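Local structure of putative TetR transcriptional regulator (Rhodococcus sp., 2I10) at residues A16-M21 with D64-E69; T82-V87 with L190-V195. The protein probably binds DNA as a dimeric TetR-family transcriptional regulator and carries p-nitrophenol in a pocket of its helical C-terminal domain. One frame throughout, in Å; residues are numbered along the deposited sequence.

Interaction 1 (A16-M21 with D64-E69); sequences ALQTAM and DRYMCE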
ATOM      1  N   ALA B  16       4.744  22.224  -1.279  1.00 39.55           N
ATOM      2  CA  ALA B  16       3.509  22.964  -1.508  1.00 39.05           C
ATOM      3  C   ALA B  16       2.335  22.001  -1.778  1.00 38.06           C
ATOM      4  O   ALA B  16       1.301  22.087  -1.141  1.00 37.81           O
ATOM      5  CB  ALA B  16       3.700  23.947  -2.652  1.00 38.87           C
ATOM      6  N   LEU B  17       2.533  21.040  -2.678  1.00 37.62           N
ATOM      7  CA  LEU B  17       1.529  19.992  -2.967  1.00 36.50           C
ATOM      8  C   LEU B  17       1.216  19.081  -1.779  1.00 35.55           C
ATOM      9  O   LEU B  17       0.071  18.692  -1.564  1.00 33.80           O
ATOM     10  CB  LEU B  17       1.971  19.162  -4.153  1.00 37.76           C
ATOM     11  CG  LEU B  17       2.012  19.903  -5.501  1.00 39.57           C
ATOM     12  CD1 LEU B  17       2.392  18.860  -6.554  1.00 40.34           C
ATOM     13  CD2 LEU B  17       0.666  20.550  -5.878  1.00 39.54           C
ATOM     14  N   GLN B  18       2.233  18.775  -0.985  1.00 33.46           N
ATOM     15  CA  GLN B  18       2.016  18.015   0.219  1.00 33.24           C
ATOM     16  C   GLN B  18       1.198  18.777   1.207  1.00 31.62           C
ATOM     17  O   GLN B  18       0.342  18.204   1.854  1.00 30.72           O
ATOM     18  CB  GLN B  18       3.353  17.641   0.848  1.00 33.67           C
ATOM     19  CG  GLN B  18       3.283  16.806   2.084  1.00 36.04           C
ATOM     20  CD  GLN B  18       4.703  16.362   2.478  1.00 42.86           C
ATOM     21  OE1 GLN B  18       4.877  15.576   3.372  1.00 41.09           O
ATOM     22  NE2 GLN B  18       5.720  16.906   1.788  1.00 47.57           N
ATOM     23  N   THR B  19       1.484  20.071   1.347  1.00 31.26           N
ATOM     24  CA  THR B  19       0.704  20.927   2.225  1.00 31.57           C
ATOM     25  C   THR B  19      -0.764  21.005   1.808  1.00 31.33           C
ATOM     26  O   THR B  19      -1.672  20.883   2.641  1.00 30.97           O
ATOM     27  CB  THR B  19       1.339  22.345   2.302  1.00 31.72           C
ATOM     28  OG1 THR B  19       2.691  22.171   2.689  1.00 32.84           O
ATOM     29  CG2 THR B  19       0.654  23.168   3.343  1.00 33.25           C
ATOM     30  N   ALA B  20      -0.977  21.215   0.509  1.00 31.59           N
ATOM     31  CA  ALA B  20      -2.319  21.181  -0.093  1.00 31.98           C
ATOM     32  C   ALA B  20      -3.028  19.841   0.109  1.00 32.14           C
ATOM     33  O   ALA B  20      -4.174  19.825   0.554  1.00 31.90           O
ATOM     34  CB  ALA B  20      -2.220  21.541  -1.532  1.00 30.94           C
HETATM   35  N   MSE B  21      -2.346  18.721  -0.160  1.00 32.68           N
HETATM   36  CA  MSE B  21      -2.868  17.387   0.187  1.00 34.24           C
HETATM   37  C   MSE B  21      -3.378  17.239   1.624  1.00 35.55           C
HETATM   38  O   MSE B  21      -4.489  16.745   1.825  1.00 36.81           O
HETATM   39  CB  MSE B  21      -1.836  16.279  -0.096  1.00 35.01           C
HETATM   40  CG  MSE B  21      -2.273  14.837   0.284  1.00 33.13           C
HETATM   41 SE   MSE B  21      -3.452  14.169  -1.107  0.80 44.39          SE
HETATM   42  CE  MSE B  21      -5.263  14.904  -0.672  1.00 33.78           C
ATOM     43  N   ASP B  64      -2.984  14.456  -9.200  1.00 32.45           N
ATOM     44  CA  ASP B  64      -1.953  13.910 -10.087  1.00 33.73           C
ATOM     45  C   ASP B  64      -0.787  13.342  -9.282  1.00 35.07           C
ATOM     46  O   ASP B  64      -0.255  12.299  -9.626  1.00 35.68           O
ATOM     47  CB  ASP B  64      -1.385  14.977 -11.039  1.00 34.05           C
ATOM     48  CG  ASP B  64      -2.388  15.459 -12.072  1.00 36.32           C
ATOM     49  OD1 ASP B  64      -3.436  14.793 -12.255  1.00 36.82           O
ATOM     50  OD2 ASP B  64      -2.119  16.517 -12.715  1.00 41.22           O
ATOM     51  N   ARG B  65      -0.372  14.056  -8.231  1.00 35.88           N
ATOM     52  CA  ARG B  65       0.776  13.645  -7.426  1.00 37.18           C
ATOM     53  C   ARG B  65       0.449  12.425  -6.524  1.00 36.70           C
ATOM     54  O   ARG B  65       1.278  11.549  -6.366  1.00 36.95           O
ATOM     55  CB  ARG B  65       1.290  14.838  -6.606  1.00 37.00           C
ATOM     56  CG  ARG B  65       2.546  14.595  -5.752  1.00 41.62           C
ATOM     57  CD  ARG B  65       3.790  14.288  -6.582  1.00 48.06           C
ATOM     58  NE  ARG B  65       4.137  15.305  -7.588  1.00 51.69           N
ATOM     59  CZ  ARG B  65       5.064  16.250  -7.423  1.00 54.99           C
ATOM     60  NH1 ARG B  65       5.721  16.342  -6.274  1.00 56.70           N
ATOM     61  NH2 ARG B  65       5.322  17.126  -8.393  1.00 55.32           N
ATOM     62  N   TYR B  66      -0.748  12.368  -5.955  1.00 36.11           N
ATOM     63  CA  TYR B  66      -1.035  11.409  -4.886  1.00 37.47           C
ATOM     64  C   TYR B  66      -2.038  10.297  -5.162  1.00 38.93           C
ATOM     65  O   TYR B  66      -2.241   9.453  -4.300  1.00 39.10           O
ATOM     66  CB  TYR B  66      -1.521  12.153  -3.660  1.00 36.13           C
ATOM     67  CG  TYR B  66      -0.433  12.951  -2.939  1.00 36.76           C
ATOM     68  CD1 TYR B  66       0.413  12.324  -2.021  1.00 34.86           C
ATOM     69  CD2 TYR B  66      -0.274  14.333  -3.156  1.00 33.82           C
ATOM     70  CE1 TYR B  66       1.405  13.034  -1.330  1.00 35.79           C
ATOM     71  CE2 TYR B  66       0.737  15.075  -2.459  1.00 34.27           C
ATOM     72  CZ  TYR B  66       1.562  14.406  -1.551  1.00 34.18           C
ATOM     73  OH  TYR B  66       2.563  15.081  -0.868  1.00 35.84           O
HETATM   74  N   MSE B  67      -2.703  10.308  -6.308  1.00 40.45           N
HETATM   75  CA  MSE B  67      -3.767   9.341  -6.598  1.00 44.50           C
HETATM   76  C   MSE B  67      -3.160   8.217  -7.431  1.00 43.06           C
HETATM   77  O   MSE B  67      -2.612   8.501  -8.499  1.00 45.05           O
HETATM   78  CB  MSE B  67      -4.956  10.017  -7.329  1.00 43.33           C
HETATM   79  CG  MSE B  67      -6.332  10.128  -6.549  1.00 45.28           C
HETATM   80 SE   MSE B  67      -7.851  10.418  -7.919  0.80 58.03          SE
HETATM   81  CE  MSE B  67      -7.845   8.671  -8.658  1.00 53.21           C
ATOM     82  N   CYS B  68      -3.209   6.963  -6.949  1.00 40.99           N
ATOM     83  CA  CYS B  68      -2.846   5.787  -7.777  1.00 40.60           C
ATOM     84  C   CYS B  68      -3.741   5.719  -9.036  1.00 39.01           C
ATOM     85  O   CYS B  68      -3.262   5.557 -10.160  1.00 38.74           O
ATOM     86  CB  CYS B  68      -2.908   4.446  -6.950  1.00 39.89           C
ATOM     87  SG  CYS B  68      -1.430   4.143  -5.744  1.00 45.72           S
ATOM     88  N   GLU B  69      -5.039   5.893  -8.822  1.00 37.18           N
ATOM     89  CA  GLU B  69      -6.078   5.602  -9.825  1.00 37.76           C
ATOM     90  C   GLU B  69      -6.392   6.725 -10.824  1.00 38.82           C
ATOM     91  O   GLU B  69      -7.493   6.740 -11.389  1.00 40.03           O
ATOM     92  CB  GLU B  69      -7.378   5.218  -9.119  1.00 35.76           C
ATOM     93  CG  GLU B  69      -7.206   4.168  -8.039  1.00 34.92           C
ATOM     94  CD  GLU B  69      -6.900   4.730  -6.642  1.00 30.39           C
ATOM     95  OE1 GLU B  69      -6.477   5.897  -6.489  1.00 31.25           O
ATOM     96  OE2 GLU B  69      -7.092   3.968  -5.689  1.00 31.93           O
TER
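Met21 lies over one face of the Tyr66 ring, its CG 4.0 Å from the ring centroid and 9° off the normal, a CH-pi contact within the junction of helix 15-27, the first helix of the TetR DNA-binding domain, with the end of helix 55-66. The two side chains slide past each other in opposite directions. CG of Met21 stands anti to its backbone N (chi1 178°), and the chain then bends to bring the selenium of this selenomethionine 4.2 Å from the Tyr66 centroid, an oblique Met-aromatic contact, with SE near CB and CG of Tyr66. The phenol end reaches the helix backbone: Tyr66 OH packs 3.2 Å from Gln18 CA and equally close to Gln18 CB, against carbon and with no hydrogen bond across the segments. Thr62, one turn earlier on helix 55-66, also touches Met21, and Leu114 of the second subunit packs on the same side chain. Just beyond Tyr66 the chain leaves the helix, and Cys68 forms a disulfide with Cys107. Toward the exposed flank, Leu17 crosses Arg65 at about a right angle, with Leu17 CD1 over the centre of the guanidinium face, 3.8 Å from Arg65 CZ.

Interaction 2 (T82-V87 with L190-V195); sequences TAHEAV and LAAQVV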
ATOM      1  N   THR B  82      -2.149  -4.670 -26.423  1.00 36.41           N
ATOM      2  CA  THR B  82      -2.458  -5.912 -25.680  1.00 35.39           C
ATOM      3  C   THR B  82      -2.721  -5.546 -24.232  1.00 35.07           C
ATOM      4  O   THR B  82      -2.306  -4.479 -23.774  1.00 34.85           O
ATOM      5  CB  THR B  82      -1.315  -7.015 -25.747  1.00 35.86           C
ATOM      6  OG1 THR B  82      -0.097  -6.523 -25.173  1.00 34.73           O
ATOM      7  CG2 THR B  82      -1.043  -7.508 -27.198  1.00 34.50           C
ATOM      8  N   ALA B  83      -3.465  -6.406 -23.540  1.00 34.94           N
ATOM      9  CA  ALA B  83      -3.727  -6.268 -22.098  1.00 34.46           C
ATOM     10  C   ALA B  83      -2.413  -6.278 -21.305  1.00 34.42           C
ATOM     11  O   ALA B  83      -2.230  -5.457 -20.389  1.00 34.17           O
ATOM     12  CB  ALA B  83      -4.639  -7.397 -21.628  1.00 34.31           C
ATOM     13  N   HIS B  84      -1.504  -7.204 -21.664  1.00 34.25           N
ATOM     14  CA  HIS B  84      -0.170  -7.263 -21.056  1.00 33.92           C
ATOM     15  C   HIS B  84       0.565  -5.906 -21.177  1.00 34.49           C
ATOM     16  O   HIS B  84       0.974  -5.347 -20.171  1.00 33.50           O
ATOM     17  CB  HIS B  84       0.717  -8.394 -21.608  1.00 33.54           C
ATOM     18  CG  HIS B  84       2.143  -8.296 -21.124  1.00 33.59           C
ATOM     19  ND1 HIS B  84       2.512  -8.605 -19.828  1.00 32.53           N
ATOM     20  CD2 HIS B  84       3.252  -7.796 -21.720  1.00 32.79           C
ATOM     21  CE1 HIS B  84       3.793  -8.327 -19.659  1.00 35.40           C
ATOM     22  NE2 HIS B  84       4.270  -7.846 -20.794  1.00 36.12           N
ATOM     23  N   GLU B  85       0.734  -5.391 -22.397  1.00 35.04           N
ATOM     24  CA  GLU B  85       1.403  -4.094 -22.601  1.00 36.56           C
ATOM     25  C   GLU B  85       0.697  -2.940 -21.908  1.00 35.41           C
ATOM     26  O   GLU B  85       1.368  -2.013 -21.405  1.00 35.55           O
ATOM     27  CB  GLU B  85       1.550  -3.762 -24.090  1.00 36.90           C
ATOM     28  CG  GLU B  85       2.637  -2.747 -24.359  1.00 39.85           C
ATOM     29  CD  GLU B  85       2.793  -2.355 -25.839  1.00 41.50           C
ATOM     30  OE1 GLU B  85       2.496  -3.179 -26.757  1.00 45.69           O
ATOM     31  OE2 GLU B  85       3.271  -1.211 -26.067  1.00 46.49           O
ATOM     32  N   ALA B  86      -0.639  -2.993 -21.882  1.00 34.02           N
ATOM     33  CA  ALA B  86      -1.480  -2.006 -21.168  1.00 33.83           C
ATOM     34  C   ALA B  86      -1.117  -1.924 -19.679  1.00 32.54           C
ATOM     35  O   ALA B  86      -0.791  -0.853 -19.146  1.00 32.32           O
ATOM     36  CB  ALA B  86      -2.993  -2.328 -21.337  1.00 33.00           C
ATOM     37  N   VAL B  87      -1.187  -3.073 -19.024  1.00 31.70           N
ATOM     38  CA  VAL B  87      -0.825  -3.220 -17.612  1.00 29.16           C
ATOM     39  C   VAL B  87       0.660  -2.875 -17.317  1.00 30.10           C
ATOM     40  O   VAL B  87       0.943  -2.159 -16.335  1.00 27.55           O
ATOM     41  CB  VAL B  87      -1.276  -4.577 -17.108  1.00 29.90           C
ATOM     42  CG1 VAL B  87      -0.652  -4.927 -15.722  1.00 27.27           C
ATOM     43  CG2 VAL B  87      -2.851  -4.598 -17.075  1.00 28.30           C
ATOM     44  N   LEU B 190       8.215  -7.440 -13.559  1.00 35.30           N
ATOM     45  CA  LEU B 190       7.830  -8.793 -13.105  1.00 34.54           C
ATOM     46  C   LEU B 190       6.335  -8.892 -12.790  1.00 34.94           C
ATOM     47  O   LEU B 190       5.681  -9.897 -13.105  1.00 34.60           O
ATOM     48  CB  LEU B 190       8.638  -9.178 -11.869  1.00 34.22           C
ATOM     49  CG  LEU B 190      10.142  -9.366 -12.010  1.00 31.41           C
ATOM     50  CD1 LEU B 190      10.765  -9.470 -10.627  1.00 30.20           C
ATOM     51  CD2 LEU B 190      10.424 -10.613 -12.818  1.00 31.32           C
ATOM     52  N   ALA B 191       5.781  -7.848 -12.176  1.00 34.38           N
ATOM     53  CA  ALA B 191       4.362  -7.909 -11.811  1.00 36.46           C
ATOM     54  C   ALA B 191       3.484  -8.004 -13.050  1.00 36.91           C
ATOM     55  O   ALA B 191       2.506  -8.756 -13.060  1.00 36.54           O
ATOM     56  CB  ALA B 191       3.934  -6.722 -10.919  1.00 36.09           C
ATOM     57  N   ALA B 192       3.872  -7.280 -14.106  1.00 37.38           N
ATOM     58  CA  ALA B 192       3.101  -7.261 -15.348  1.00 38.46           C
ATOM     59  C   ALA B 192       3.037  -8.643 -16.024  1.00 38.58           C
ATOM     60  O   ALA B 192       2.063  -8.963 -16.727  1.00 39.09           O
ATOM     61  CB  ALA B 192       3.649  -6.225 -16.306  1.00 38.14           C
ATOM     62  N   GLN B 193       4.049  -9.466 -15.770  1.00 39.30           N
ATOM     63  CA  GLN B 193       4.155 -10.816 -16.335  1.00 39.49           C
ATOM     64  C   GLN B 193       2.934 -11.666 -16.060  1.00 38.53           C
ATOM     65  O   GLN B 193       2.642 -12.580 -16.813  1.00 39.47           O
ATOM     66  CB  GLN B 193       5.388 -11.551 -15.777  1.00 38.59           C
ATOM     67  CG  GLN B 193       6.666 -11.392 -16.575  1.00 40.01           C
ATOM     68  CD  GLN B 193       7.899 -11.980 -15.840  1.00 42.42           C
ATOM     69  OE1 GLN B 193       7.769 -12.711 -14.831  1.00 43.75           O
ATOM     70  NE2 GLN B 193       9.096 -11.678 -16.360  1.00 44.92           N
ATOM     71  N   VAL B 194       2.249 -11.384 -14.959  1.00 38.70           N
ATOM     72  CA  VAL B 194       1.023 -12.085 -14.598  1.00 38.99           C
ATOM     73  C   VAL B 194      -0.121 -11.868 -15.588  1.00 39.76           C
ATOM     74  O   VAL B 194      -0.995 -12.712 -15.708  1.00 40.44           O
ATOM     75  CB  VAL B 194       0.588 -11.734 -13.164  1.00 39.22           C
ATOM     76  CG1 VAL B 194      -0.742 -12.418 -12.815  1.00 37.71           C
ATOM     77  CG2 VAL B 194       1.714 -12.168 -12.170  1.00 38.28           C
ATOM     78  N   VAL B 195      -0.121 -10.737 -16.285  1.00 39.11           N
ATOM     79  CA  VAL B 195      -1.072 -10.547 -17.393  1.00 38.25           C
ATOM     80  C   VAL B 195      -0.507 -11.229 -18.644  1.00 39.16           C
ATOM     81  O   VAL B 195       0.457 -10.759 -19.233  1.00 38.82           O
ATOM     82  CB  VAL B 195      -1.371  -9.089 -17.604  1.00 37.11           C
ATOM     83  CG1 VAL B 195      -2.434  -8.898 -18.729  1.00 37.02           C
ATOM     84  CG2 VAL B 195      -1.902  -8.490 -16.283  1.00 36.15           C
TER
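His84 directs ND1 at two carbonyl oxygens of the 192-195 turn, at the C-terminal side of helix 181-192, making a bifurcated but weak hydrogen bond: Val195 O is 3.0 Å from His84 ND1, and Ala192 O is 3.2 Å from the same nitrogen. Both acceptors lie near the plane of the imidazole, at its edge, and the N-H...O angles of 130° to Val195 O and 131° to Ala192 O show that neither bond is straight. Ala192 CB packs 4.0 Å from CE1 of the His84 ring. Beside this weak polar link Val195 wedges against helix 83-98 with both branches: its CG1 lies 3.5 Å from His84 N and close to Ala83 CB, while its CG2 meets Val87 CG1 at 3.8 Å. One shell out, a type I turn from Ala192 to Val195, closed by Val195 N to Ala192 O, brings the two acceptors together, so Ala192 O receives both that N-H and the imidazole. Thr82 caps the start of helix 83-98, its OG1 accepting from Glu85 N at 3.1 Å. Phe142 touches Ala83 and Val87, Leu160 touches Val195, and Val194 meets Val194 of the second subunit, placing the contact beside the dimer interface. An alanine at His84 would probably leave Val195 O without its imidazole donor and the turn less firmly tied to helix 83-98. Two carbonyl oxygens facing ND1 are consistent with a proton on that nitrogen, which a neutral or a charged ring could carry.

Overall arrangement
From the N terminus, helix 15-27 runs into the predicted helix-turn-helix region, and the chain returns along helix 55-66, where interaction 1 closes a largely helical excursion of 42 residues between its segments. It joins the first helix of the DNA-binding domain to the exit toward the C-terminal domain. The chain then continues through helix 71-78 to helix 83-98, where interaction 2 opens; it closes 102 intervening residues later, tying the start of that helix to the end of helix 181-192. The two closures are in series, neither nested nor crossing. Interactions 1 and 2 lie on opposite sides of the chain's centre and do not touch; their centres are about 26 Å apart.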